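Local atomic coordinates of putative pyrroline carboxylate reductase (Streptococcus pyogenes, PDB entry 2AHR), a protein that probably catalyses the last step of proline biosynthesis, the NAD(P)H-dependent reduction of 1-pyrroline-5-carboxylate to L-proline, and binds NADP in a Rossmann-type domain. Residues Q84-L95 against V102-P113; N116-T127 against F147-F158. All coordinates share one frame; numbering follows the deposited sequence.

Contact 1 (Q84-L95 against V102-P113). With NA (sodium ion), chain R; NAP (NADP nicotinamide-adenine-dinucleotide phosphate), chain S.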
loop_
_atom_site.group_PDB
_atom_site.type_symbol
_atom_site.label_atom_id
_atom_site.label_comp_id
_atom_site.label_asym_id
_atom_site.label_seq_id
_atom_site.Cartn_x
_atom_site.Cartn_y
_atom_site.Cartn_z
ATOM N N GLN E 84 8.925 42.045 -35.611
ATOM C CA GLN E 84 9.410 40.929 -36.427
ATOM C C GLN E 84 8.801 39.621 -35.938
ATOM O O GLN E 84 8.217 39.595 -34.851
ATOM C CB GLN E 84 10.929 40.833 -36.335
ATOM C CG GLN E 84 11.432 40.594 -34.932
ATOM C CD GLN E 84 11.397 41.849 -34.100
ATOM O OE1 GLN E 84 10.546 42.002 -33.219
ATOM N NE2 GLN E 84 12.318 42.769 -34.380
ATOM N N PRO E 85 8.952 38.525 -36.723
ATOM C CA PRO E 85 8.471 37.227 -36.237
ATOM C C PRO E 85 9.169 36.825 -34.927
ATOM O O PRO E 85 10.309 37.222 -34.676
ATOM C CB PRO E 85 8.844 36.265 -37.374
ATOM C CG PRO E 85 8.954 37.137 -38.589
ATOM C CD PRO E 85 9.551 38.412 -38.068
ATOM N N ILE E 86 8.468 36.075 -34.084
ATOM C CA ILE E 86 9.001 35.659 -32.794
ATOM C C ILE E 86 8.895 34.140 -32.649
ATOM O O ILE E 86 7.892 33.535 -33.047
ATOM C CB ILE E 86 8.245 36.354 -31.629
ATOM C CG1 ILE E 86 8.344 37.879 -31.748
ATOM C CG2 ILE E 86 8.766 35.909 -30.266
ATOM C CD1 ILE E 86 7.179 38.608 -31.075
ATOM N N ILE E 87 9.944 33.541 -32.078
ATOM C CA ILE E 87 9.952 32.131 -31.710
ATOM C C ILE E 87 9.937 32.003 -30.197
ATOM O O ILE E 87 10.820 32.533 -29.508
ATOM C CB ILE E 87 11.199 31.389 -32.263
ATOM C CG1 ILE E 87 11.297 31.520 -33.793
ATOM C CG2 ILE E 87 11.199 29.910 -31.831
ATOM C CD1 ILE E 87 12.720 31.278 -34.339
ATOM N N SER E 88 8.933 31.294 -29.690
ATOM C CA SER E 88 8.870 30.933 -28.276
ATOM C C SER E 88 9.324 29.500 -28.072
ATOM O O SER E 88 8.913 28.585 -28.817
ATOM C CB SER E 88 7.445 31.119 -27.730
ATOM O OG SER E 88 7.290 30.585 -26.417
HETATM N N MSE E 89 10.163 29.291 -27.063
HETATM C CA MSE E 89 10.564 27.916 -26.689
HETATM C C MSE E 89 9.844 27.403 -25.419
HETATM O O MSE E 89 10.101 26.292 -24.942
HETATM C CB MSE E 89 12.089 27.787 -26.587
HETATM C CG MSE E 89 12.734 28.281 -25.290
HETATM SE SE MSE E 89 14.571 28.135 -25.253
HETATM C CE MSE E 89 14.953 29.021 -26.759
ATOM N N ALA E 90 8.915 28.210 -24.908
ATOM C CA ALA E 90 8.322 27.992 -23.606
ATOM C C ALA E 90 7.268 26.896 -23.629
ATOM O O ALA E 90 6.445 26.838 -24.539
ATOM C CB ALA E 90 7.712 29.279 -23.085
ATOM N N ALA E 91 7.328 26.032 -22.618
ATOM C CA ALA E 91 6.311 25.025 -22.362
ATOM C C ALA E 91 5.012 25.681 -21.929
ATOM O O ALA E 91 5.014 26.672 -21.188
ATOM C CB ALA E 91 6.793 24.059 -21.259
ATOM N N GLY E 92 3.902 25.114 -22.382
ATOM C CA GLY E 92 2.595 25.487 -21.865
ATOM C C GLY E 92 1.934 26.780 -22.327
ATOM O O GLY E 92 0.835 27.098 -21.869
ATOM N N ILE E 93 2.576 27.536 -23.217
ATOM C CA ILE E 93 2.004 28.806 -23.693
ATOM C C ILE E 93 1.689 28.692 -25.181
ATOM O O ILE E 93 2.603 28.580 -26.015
ATOM C CB ILE E 93 2.960 29.997 -23.420
ATOM C CG1 ILE E 93 3.260 30.067 -21.918
ATOM C CG2 ILE E 93 2.382 31.329 -23.990
ATOM C CD1 ILE E 93 3.528 31.452 -21.378
ATOM N N SER E 94 0.401 28.710 -25.503
ATOM C CA SER E 94 -0.042 28.622 -26.878
ATOM C C SER E 94 0.323 29.866 -27.684
ATOM O O SER E 94 0.576 30.940 -27.135
ATOM C CB SER E 94 -1.549 28.422 -26.940
ATOM O OG SER E 94 -2.197 29.643 -26.595
ATOM N N LEU E 95 0.327 29.692 -29.000
ATOM C CA LEU E 95 0.520 30.765 -29.956
ATOM C C LEU E 95 -0.586 31.814 -29.821
ATOM O O LEU E 95 -0.351 33.002 -30.050
ATOM C CB LEU E 95 0.560 30.182 -31.382
ATOM C CG LEU E 95 1.811 29.363 -31.766
ATOM C CD1 LEU E 95 1.550 28.497 -32.977
ATOM C CD2 LEU E 95 2.991 30.254 -32.024
ATOM N N VAL E 102 1.733 40.106 -27.287
ATOM C CA VAL E 102 2.770 40.523 -28.237
ATOM C C VAL E 102 2.230 41.136 -29.555
ATOM O O VAL E 102 2.925 41.910 -30.216
ATOM C CB VAL E 102 3.719 39.303 -28.489
ATOM C CG1 VAL E 102 3.835 38.926 -29.961
ATOM C CG2 VAL E 102 5.051 39.492 -27.798
ATOM N N GLY E 103 1.000 40.800 -29.935
ATOM C CA GLY E 103 0.408 41.391 -31.136
ATOM C C GLY E 103 -0.204 40.402 -32.105
ATOM O O GLY E 103 0.318 39.291 -32.298
ATOM N N GLN E 104 -1.305 40.822 -32.729
ATOM C CA GLN E 104 -2.098 39.976 -33.616
ATOM C C GLN E 104 -1.638 40.059 -35.061
ATOM O O GLN E 104 -2.199 39.391 -35.944
ATOM C CB GLN E 104 -3.568 40.381 -33.537
ATOM C CG GLN E 104 -4.175 40.284 -32.128
ATOM C CD GLN E 104 -4.392 38.844 -31.681
ATOM O OE1 GLN E 104 -4.446 37.928 -32.506
ATOM N NE2 GLN E 104 -4.535 38.642 -30.374
ATOM N N ASP E 105 -0.626 40.890 -35.297
ATOM C CA ASP E 105 -0.087 41.100 -36.642
ATOM C C ASP E 105 1.297 40.472 -36.854
ATOM O O ASP E 105 1.938 40.719 -37.870
ATOM C CB ASP E 105 -0.069 42.599 -36.994
ATOM C CG ASP E 105 0.736 43.436 -36.001
ATOM O OD1 ASP E 105 0.932 43.005 -34.838
ATOM O OD2 ASP E 105 1.177 44.539 -36.391
ATOM N N LEU E 106 1.741 39.638 -35.916
ATOM C CA LEU E 106 3.061 39.008 -36.017
ATOM C C LEU E 106 3.005 37.517 -36.377
ATOM O O LEU E 106 2.196 36.769 -35.818
ATOM C CB LEU E 106 3.865 39.228 -34.735
ATOM C CG LEU E 106 4.090 40.709 -34.407
ATOM C CD1 LEU E 106 4.633 40.884 -32.999
ATOM C CD2 LEU E 106 5.000 41.391 -35.443
ATOM N N PRO E 107 3.851 37.087 -37.331
ATOM C CA PRO E 107 4.047 35.648 -37.493
ATOM C C PRO E 107 4.715 35.116 -36.225
ATOM O O PRO E 107 5.716 35.666 -35.784
ATOM C CB PRO E 107 4.996 35.550 -38.702
ATOM C CG PRO E 107 4.839 36.904 -39.424
ATOM C CD PRO E 107 4.649 37.870 -38.295
ATOM N N LEU E 108 4.132 34.085 -35.621
ATOM C CA LEU E 108 4.671 33.530 -34.377
ATOM C C LEU E 108 4.886 32.036 -34.505
ATOM O O LEU E 108 4.058 31.306 -35.098
ATOM C CB LEU E 108 3.764 33.830 -33.174
ATOM C CG LEU E 108 3.356 35.285 -32.875
ATOM C CD1 LEU E 108 2.147 35.306 -31.968
ATOM C CD2 LEU E 108 4.507 36.109 -32.282
ATOM N N LEU E 109 6.006 31.589 -33.948
ATOM C CA LEU E 109 6.368 30.177 -33.988
ATOM C C LEU E 109 6.664 29.636 -32.615
ATOM O O LEU E 109 7.164 30.356 -31.743
ATOM C CB LEU E 109 7.571 29.934 -34.909
ATOM C CG LEU E 109 7.351 30.319 -36.372
ATOM C CD1 LEU E 109 7.984 31.682 -36.650
ATOM C CD2 LEU E 109 7.877 29.253 -37.311
ATOM N N ARG E 110 6.340 28.359 -32.429
ATOM C CA ARG E 110 6.738 27.638 -31.232
ATOM C C ARG E 110 7.709 26.501 -31.545
ATOM O O ARG E 110 7.500 25.735 -32.496
ATOM C CB ARG E 110 5.514 27.049 -30.502
ATOM C CG ARG E 110 4.737 28.019 -29.651
ATOM C CD ARG E 110 3.605 27.278 -28.921
ATOM N NE ARG E 110 4.077 26.510 -27.763
ATOM C CZ ARG E 110 3.305 25.692 -27.047
ATOM N NH1 ARG E 110 2.025 25.515 -27.370
ATOM N NH2 ARG E 110 3.813 25.055 -26.004
ATOM N N ILE E 111 8.746 26.394 -30.714
ATOM C CA ILE E 111 9.622 25.233 -30.695
ATOM C C ILE E 111 9.628 24.538 -29.320
ATOM O O ILE E 111 9.381 25.172 -28.260
ATOM C CB ILE E 111 11.082 25.578 -31.134
ATOM C CG1 ILE E 111 11.734 26.560 -30.153
ATOM C CG2 ILE E 111 11.109 26.079 -32.592
ATOM C CD1 ILE E 111 13.270 26.786 -30.393
HETATM N N MSE E 112 9.863 23.228 -29.339
HETATM C CA MSE E 112 10.068 22.477 -28.104
HETATM C C MSE E 112 11.343 21.678 -28.244
HETATM O O MSE E 112 11.317 20.584 -28.784
HETATM C CB MSE E 112 8.871 21.578 -27.740
HETATM C CG MSE E 112 8.978 20.886 -26.334
HETATM SE SE MSE E 112 9.730 21.900 -24.995
HETATM C CE MSE E 112 8.456 23.138 -24.937
ATOM N N PRO E 113 12.472 22.266 -27.801
ATOM C CA PRO E 113 13.807 21.672 -27.811
ATOM C C PRO E 113 14.127 20.906 -26.528
ATOM O O PRO E 113 13.313 20.878 -25.595
ATOM C CB PRO E 113 14.726 22.900 -27.947
ATOM C CG PRO E 113 13.982 23.991 -27.171
ATOM C CD PRO E 113 12.488 23.654 -27.294
HETATM NA NA NA R . -0.737 25.626 -20.737
HETATM P PA NAP S . 16.321 29.105 -16.621
HETATM O O1A NAP S . 15.831 29.453 -15.259
HETATM O O2A NAP S . 17.569 28.292 -16.532
HETATM O O5B NAP S . 16.555 30.408 -17.551
HETATM C C5B NAP S . 15.704 31.531 -17.513
HETATM C C4B NAP S . 16.571 32.772 -17.708
HETATM O O4B NAP S . 15.791 33.926 -17.974
HETATM C C3B NAP S . 17.419 33.057 -16.470
HETATM O O3B NAP S . 18.778 33.017 -16.849
HETATM C C2B NAP S . 17.001 34.442 -15.999
HETATM O O2B NAP S . 18.077 35.300 -15.652
HETATM C C1B NAP S . 16.346 35.014 -17.249
HETATM N N9A NAP S . 15.391 36.099 -16.912
HETATM C C8A NAP S . 14.673 36.261 -15.748
HETATM N N7A NAP S . 13.939 37.396 -15.853
HETATM C C5A NAP S . 14.181 37.967 -17.060
HETATM C C6A NAP S . 13.710 39.135 -17.661
HETATM N N6A NAP S . 13.343 40.142 -16.871
HETATM N N1A NAP S . 14.153 39.454 -18.930
HETATM C C2A NAP S . 15.066 38.647 -19.585
HETATM N N3A NAP S . 15.535 37.502 -18.974
HETATM C C4A NAP S . 15.099 37.163 -17.733
HETATM O O3 NAP S . 15.143 28.350 -17.441
HETATM P PN NAP S . 15.404 27.319 -18.664
HETATM O O1N NAP S . 15.480 25.952 -18.074
HETATM O O2N NAP S . 16.507 27.785 -19.549
HETATM O O5D NAP S . 14.006 27.437 -19.467
HETATM C C5D NAP S . 13.743 28.513 -20.339
HETATM C C4D NAP S . 12.621 28.139 -21.305
HETATM O O4D NAP S . 12.936 26.972 -22.042
HETATM C C3D NAP S . 11.317 27.858 -20.565
HETATM O O3D NAP S . 10.303 28.593 -21.206
HETATM C C2D NAP S . 11.065 26.361 -20.695
HETATM O O2D NAP S . 9.670 26.102 -20.807
HETATM C C1D NAP S . 11.894 26.002 -21.947
HETATM N N1N NAP S . 12.514 24.651 -21.976
HETATM C C2N NAP S . 13.472 24.279 -21.053
HETATM C C3N NAP S . 14.063 23.014 -21.122
HETATM C C7N NAP S . 15.192 22.630 -20.212
HETATM O O7N NAP S . 15.767 21.359 -20.411
HETATM N N7N NAP S . 15.627 23.472 -19.265
HETATM C C4N NAP S . 13.682 22.126 -22.136
HETATM C C5N NAP S . 12.726 22.506 -23.069
HETATM C C6N NAP S . 12.154 23.776 -22.974
HETATM P P2B NAP S . 18.926 35.195 -14.279
HETATM O O1X NAP S . 19.814 36.425 -14.190
HETATM O O2X NAP S . 17.978 35.185 -13.101
HETATM O O3X NAP S . 19.777 33.937 -14.273
HETATM O O HOH W 1 6.981 26.044 -27.039
HETATM O O HOH W 2 3.996 22.805 -24.070
HETATM O O HOH W 3 -1.256 24.222 -22.590
HETATM O O HOH W 4 -2.845 26.296 -21.730
#
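Ile86 and Ser88 each use both N and O to bond the backbone of Pro107, Leu109 and Ile111, forming the parallel pair of a beta-alpha-beta crossover in the Rossmann-type domain, with helix 95-102 as the connection. Ile86 O takes the N-H of Leu109 at 2.9 Å, and Ser88 O takes that of Ile111 at 2.9 Å with an N-H...O angle of 169°. Ser88 N donates to Leu109 O, while the bond from Ile86 N to Pro107 O is longer at 3.3 Å.

Arg110 bends at chi3 (77°), which turns the guanidinium toward the backbone of 90-94. Ile93 O sits over one face, 3.1 Å from Arg110 NE, too poorly angled for a hydrogen bond. Two waters lie at the guanidinium edge, in its plane: one accepts from NE and also contacts Ala90 O and Ile111 O; the other accepts from Gly92 N and, weakly, from NH2. NH1 forms a salt bridge with Glu155. Beyond Arg110, Gly92 O binds the sodium ion, whose site is completed by the carbonyl oxygens of Ala256, Lys257 and Leu259 and two waters. Ala91 N gives an almost straight bond to NADP O2D at 3.0 Å.

Ile86 and Val102 meet tip to tip, CD1 to CG1 at 3.5 Å, and Leu108 runs alongside Ile86. On the face carrying Ile87, its CG2 leans on Ile111. Leu95 crosses Arg110 obliquely, its CD2 3.7 Å from Arg110 CG. At the cofactor end, bends at chi2 and chi3 fold selenomethionine Met112 so that CE rests on Ala91 CA while SE lies 3.6 Å from NADP C5N.

Contact 2 (N116-T127 against F147-F158)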
loop_
_atom_site.group_PDB
_atom_site.type_symbol
_atom_site.label_atom_id
_atom_site.label_comp_id
_atom_site.label_asym_id
_atom_site.label_seq_id
_atom_site.Cartn_x
_atom_site.Cartn_y
_atom_site.Cartn_z
ATOM N N ASN E 116 19.811 18.258 -25.222
ATOM C CA ASN E 116 20.704 17.629 -26.202
ATOM C C ASN E 116 21.103 18.565 -27.356
ATOM O O ASN E 116 21.959 18.229 -28.177
ATOM C CB ASN E 116 20.102 16.326 -26.728
ATOM C CG ASN E 116 19.813 15.337 -25.613
ATOM O OD1 ASN E 116 18.804 14.595 -25.639
ATOM N ND2 ASN E 116 20.679 15.335 -24.615
ATOM N N ALA E 117 20.464 19.731 -27.407
ATOM C CA ALA E 117 20.961 20.846 -28.211
ATOM C C ALA E 117 22.443 21.082 -27.948
ATOM O O ALA E 117 23.176 21.464 -28.862
ATOM C CB ALA E 117 20.156 22.115 -27.932
ATOM N N GLN E 118 22.884 20.826 -26.708
ATOM C CA GLN E 118 24.286 20.994 -26.308
ATOM C C GLN E 118 25.242 20.217 -27.193
ATOM O O GLN E 118 26.403 20.602 -27.327
ATOM C CB GLN E 118 24.521 20.553 -24.867
ATOM C CG GLN E 118 24.034 21.526 -23.822
ATOM C CD GLN E 118 24.323 21.048 -22.408
ATOM O OE1 GLN E 118 24.540 19.870 -22.175
ATOM N NE2 GLN E 118 24.322 21.974 -21.457
ATOM N N ILE E 119 24.775 19.115 -27.767
ATOM C CA ILE E 119 25.613 18.340 -28.677
ATOM C C ILE E 119 25.000 18.345 -30.073
ATOM O O ILE E 119 25.336 17.515 -30.907
ATOM C CB ILE E 119 25.896 16.899 -28.144
ATOM C CG1 ILE E 119 24.583 16.114 -27.934
ATOM C CG2 ILE E 119 26.716 16.967 -26.845
ATOM C CD1 ILE E 119 24.799 14.591 -27.716
ATOM N N LEU E 120 24.084 19.295 -30.300
ATOM C CA LEU E 120 23.398 19.451 -31.577
ATOM C C LEU E 120 22.585 18.226 -31.940
ATOM O O LEU E 120 22.508 17.864 -33.122
ATOM C CB LEU E 120 24.371 19.799 -32.727
ATOM C CG LEU E 120 25.492 20.811 -32.475
ATOM C CD1 LEU E 120 26.312 21.052 -33.775
ATOM C CD2 LEU E 120 24.934 22.113 -31.934
ATOM N N GLN E 121 21.965 17.607 -30.922
ATOM C CA GLN E 121 21.106 16.442 -31.117
ATOM C C GLN E 121 19.777 16.570 -30.374
ATOM O O GLN E 121 19.176 15.562 -29.939
ATOM C CB GLN E 121 21.824 15.150 -30.705
ATOM C CG GLN E 121 22.885 14.671 -31.722
ATOM C CD GLN E 121 23.512 13.362 -31.302
ATOM O OE1 GLN E 121 22.817 12.394 -30.938
ATOM N NE2 GLN E 121 24.836 13.319 -31.338
ATOM N N SER E 122 19.306 17.808 -30.259
ATOM C CA SER E 122 17.979 18.071 -29.743
ATOM C C SER E 122 16.929 17.378 -30.616
ATOM O O SER E 122 17.145 17.162 -31.817
ATOM C CB SER E 122 17.727 19.570 -29.690
ATOM O OG SER E 122 16.391 19.844 -29.332
ATOM N N SER E 123 15.813 16.994 -29.999
ATOM C CA SER E 123 14.650 16.522 -30.748
ATOM C C SER E 123 13.592 17.607 -30.575
ATOM O O SER E 123 12.926 17.676 -29.531
ATOM C CB SER E 123 14.165 15.157 -30.217
ATOM O OG SER E 123 15.240 14.215 -30.130
ATOM N N THR E 124 13.439 18.450 -31.597
ATOM C CA THR E 124 12.730 19.721 -31.487
ATOM C C THR E 124 11.437 19.756 -32.280
ATOM O O THR E 124 11.435 19.518 -33.492
ATOM C CB THR E 124 13.638 20.893 -31.953
ATOM O OG1 THR E 124 14.860 20.869 -31.203
ATOM C CG2 THR E 124 12.964 22.255 -31.742
ATOM N N ALA E 125 10.328 20.054 -31.599
ATOM C CA ALA E 125 9.068 20.280 -32.282
ATOM C C ALA E 125 9.042 21.716 -32.811
ATOM O O ALA E 125 9.625 22.629 -32.203
ATOM C CB ALA E 125 7.887 20.032 -31.348
ATOM N N LEU E 126 8.347 21.902 -33.935
ATOM C CA LEU E 126 8.206 23.212 -34.561
ATOM C C LEU E 126 6.790 23.386 -35.078
ATOM O O LEU E 126 6.263 22.513 -35.768
ATOM C CB LEU E 126 9.197 23.380 -35.726
ATOM C CG LEU E 126 9.013 24.573 -36.700
ATOM C CD1 LEU E 126 9.262 25.910 -35.996
ATOM C CD2 LEU E 126 9.935 24.419 -37.913
ATOM N N THR E 127 6.174 24.513 -34.749
ATOM C CA THR E 127 4.903 24.875 -35.367
ATOM C C THR E 127 4.748 26.399 -35.480
ATOM O O THR E 127 5.404 27.147 -34.756
ATOM C CB THR E 127 3.707 24.209 -34.633
ATOM O OG1 THR E 127 2.571 24.200 -35.501
ATOM C CG2 THR E 127 3.366 24.930 -33.324
ATOM N N PHE E 147 20.725 22.581 -34.384
ATOM C CA PHE E 147 21.031 22.026 -33.062
ATOM C C PHE E 147 20.354 20.688 -32.782
ATOM O O PHE E 147 20.254 20.270 -31.640
ATOM C CB PHE E 147 20.818 23.061 -31.937
ATOM C CG PHE E 147 19.424 23.674 -31.893
ATOM C CD1 PHE E 147 18.342 22.961 -31.347
ATOM C CD2 PHE E 147 19.197 24.978 -32.369
ATOM C CE1 PHE E 147 17.070 23.525 -31.289
ATOM C CE2 PHE E 147 17.917 25.549 -32.317
ATOM C CZ PHE E 147 16.849 24.815 -31.780
ATOM N N GLY E 148 19.913 20.010 -33.835
ATOM C CA GLY E 148 19.332 18.683 -33.714
ATOM C C GLY E 148 18.435 18.345 -34.888
ATOM O O GLY E 148 18.657 18.819 -35.986
ATOM N N SER E 149 17.415 17.529 -34.648
ATOM C CA SER E 149 16.387 17.236 -35.638
ATOM C C SER E 149 15.132 18.068 -35.361
ATOM O O SER E 149 14.992 18.684 -34.271
ATOM C CB SER E 149 16.053 15.749 -35.618
ATOM O OG SER E 149 17.173 14.997 -36.053
ATOM N N THR E 150 14.230 18.093 -36.341
ATOM C CA THR E 150 13.030 18.913 -36.255
ATOM C C THR E 150 11.798 18.084 -36.574
ATOM O O THR E 150 11.766 17.361 -37.577
ATOM C CB THR E 150 13.105 20.127 -37.190
ATOM O OG1 THR E 150 14.331 20.829 -36.942
ATOM C CG2 THR E 150 11.919 21.094 -36.936
ATOM N N PHE E 151 10.794 18.175 -35.700
ATOM C CA PHE E 151 9.536 17.471 -35.909
ATOM C C PHE E 151 8.410 18.456 -36.223
ATOM O O PHE E 151 8.224 19.446 -35.506
ATOM C CB PHE E 151 9.166 16.626 -34.688
ATOM C CG PHE E 151 10.036 15.403 -34.490
ATOM C CD1 PHE E 151 9.605 14.143 -34.914
ATOM C CD2 PHE E 151 11.280 15.513 -33.866
ATOM C CE1 PHE E 151 10.403 13.006 -34.724
ATOM C CE2 PHE E 151 12.094 14.392 -33.674
ATOM C CZ PHE E 151 11.644 13.131 -34.093
ATOM N N ASP E 152 7.664 18.161 -37.289
ATOM C CA ASP E 152 6.490 18.940 -37.694
ATOM C C ASP E 152 5.306 18.442 -36.873
ATOM O O ASP E 152 4.687 17.426 -37.208
ATOM C CB ASP E 152 6.251 18.753 -39.206
ATOM C CG ASP E 152 4.947 19.403 -39.712
ATOM O OD1 ASP E 152 4.511 19.033 -40.835
ATOM O OD2 ASP E 152 4.345 20.263 -39.009
ATOM N N ILE E 153 5.005 19.152 -35.789
ATOM C CA ILE E 153 4.034 18.695 -34.782
ATOM C C ILE E 153 2.852 19.684 -34.725
ATOM O O ILE E 153 3.073 20.893 -34.726
ATOM C CB ILE E 153 4.760 18.579 -33.386
ATOM C CG1 ILE E 153 5.917 17.558 -33.442
ATOM C CG2 ILE E 153 3.821 18.262 -32.228
ATOM C CD1 ILE E 153 5.515 16.111 -33.716
ATOM N N SER E 154 1.610 19.192 -34.698
ATOM C CA SER E 154 0.459 20.066 -34.463
ATOM C C SER E 154 0.594 20.709 -33.097
ATOM O O SER E 154 1.068 20.069 -32.161
ATOM C CB SER E 154 -0.834 19.262 -34.423
ATOM O OG SER E 154 -1.139 18.752 -35.691
ATOM N N GLU E 155 0.112 21.943 -32.961
ATOM C CA GLU E 155 0.180 22.624 -31.673
ATOM C C GLU E 155 -0.609 21.904 -30.601
ATOM O O GLU E 155 -0.266 22.001 -29.424
ATOM C CB GLU E 155 -0.267 24.093 -31.737
ATOM C CG GLU E 155 0.335 24.877 -30.569
ATOM C CD GLU E 155 -0.248 26.260 -30.340
ATOM O OE1 GLU E 155 -1.220 26.677 -31.012
ATOM O OE2 GLU E 155 0.285 26.934 -29.457
ATOM N N LYS E 156 -1.652 21.181 -30.994
ATOM C CA LYS E 156 -2.456 20.486 -30.014
ATOM C C LYS E 156 -1.675 19.339 -29.361
ATOM O O LYS E 156 -2.119 18.803 -28.349
ATOM C CB LYS E 156 -3.768 19.968 -30.615
ATOM C CG LYS E 156 -3.585 19.062 -31.818
ATOM C CD LYS E 156 -4.924 18.402 -32.219
ATOM C CE LYS E 156 -4.822 17.703 -33.563
ATOM N NZ LYS E 156 -3.645 16.807 -33.576
ATOM N N ASP E 157 -0.530 18.974 -29.944
ATOM C CA ASP E 157 0.303 17.885 -29.420
ATOM C C ASP E 157 1.566 18.404 -28.744
ATOM O O ASP E 157 2.430 17.620 -28.374
ATOM C CB ASP E 157 0.693 16.912 -30.532
ATOM C CG ASP E 157 -0.493 16.125 -31.080
ATOM O OD1 ASP E 157 -1.392 15.691 -30.311
ATOM O OD2 ASP E 157 -0.514 15.927 -32.310
ATOM N N PHE E 158 1.685 19.716 -28.601
ATOM C CA PHE E 158 2.911 20.296 -28.041
ATOM C C PHE E 158 3.189 19.934 -26.600
ATOM O O PHE E 158 4.344 19.774 -26.229
ATOM C CB PHE E 158 2.974 21.808 -28.240
ATOM C CG PHE E 158 3.942 22.218 -29.312
ATOM C CD1 PHE E 158 3.766 21.773 -30.626
ATOM C CD2 PHE E 158 5.052 23.009 -29.003
ATOM C CE1 PHE E 158 4.667 22.121 -31.630
ATOM C CE2 PHE E 158 5.953 23.376 -29.990
ATOM C CZ PHE E 158 5.757 22.929 -31.322
HETATM O O HOH W 5 16.554 20.621 -33.207
HETATM O O HOH W 6 4.444 22.428 -37.820
HETATM O O HOH W 7 2.042 22.313 -37.062
#
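Ser122 bonds Phe147 and Ser149 through its backbone, Thr124 bonds Ser149 and Phe151, and Leu126 bonds Phe151, making the parallel pair of the beta-alpha-beta unit whose connection is helix 134-145 and placing 148-152 outermost in this chain's sheet. Five backbone bonds join the segments, the first to Phe147 O just ahead of strand 148-152. Phe151 N to Thr124 O is the shortest, at 2.7 Å; Ser122 N uses a lone pair of Phe147 O, in the carbonyl plane, whereas Thr124 N approaches Ser149 O from above its plane. Gly148, at phi 158°, brings its CA within 3.3 Å of Ser122 O.

The hydroxyls form a short chain of hydrogen bonds: Ser122 OG, also bonded to Asn114 N, donates to Thr124 OG1 at 2.6 Å, and Thr124 OG1 donates to a water that bonds Ser149 O. A second water lies within bonding distance of both Leu126 O and Asp152 OD2.

Among the rings, Phe147 has CG set between the backbone N and carbonyl carbon (chi1 56°), which turns the ring edge to Ser122 CB and Thr124 OG1, OG1 3.5 Å from CE1. At the far end Thr127 CG2 rests 3.5 Å from Phe158 CE1, and Ala125 CB packs against Phe158 CZ and Ile153 CG1.

Thr124 OG1 therefore both accepts and donates, so the polar groups beside the Phe147 ring are bonded to one another and to water.

Contacts 1 and 2 are successive parallel pairs in one sheet, their centres about 14 Å apart, joined where strand 108-112 meets strand 122-128 antiparallel: Arg110 N lies 2.8 Å from Thr127 O, a probable hydrogen bond. Glu155 of contact 2 ties them a second time through its side chain: the carboxylate that meets the arginine of contact 1 also takes Leu95 N, at the helix start, with OE2 2.8 Å away. Contact 1 touches NADP directly; in contact 2 the side chain of Ser122 stays about 8 Å from the cofactor. The sodium ion, bound through Gly92, is about 9 Å from the Glu155 side chain.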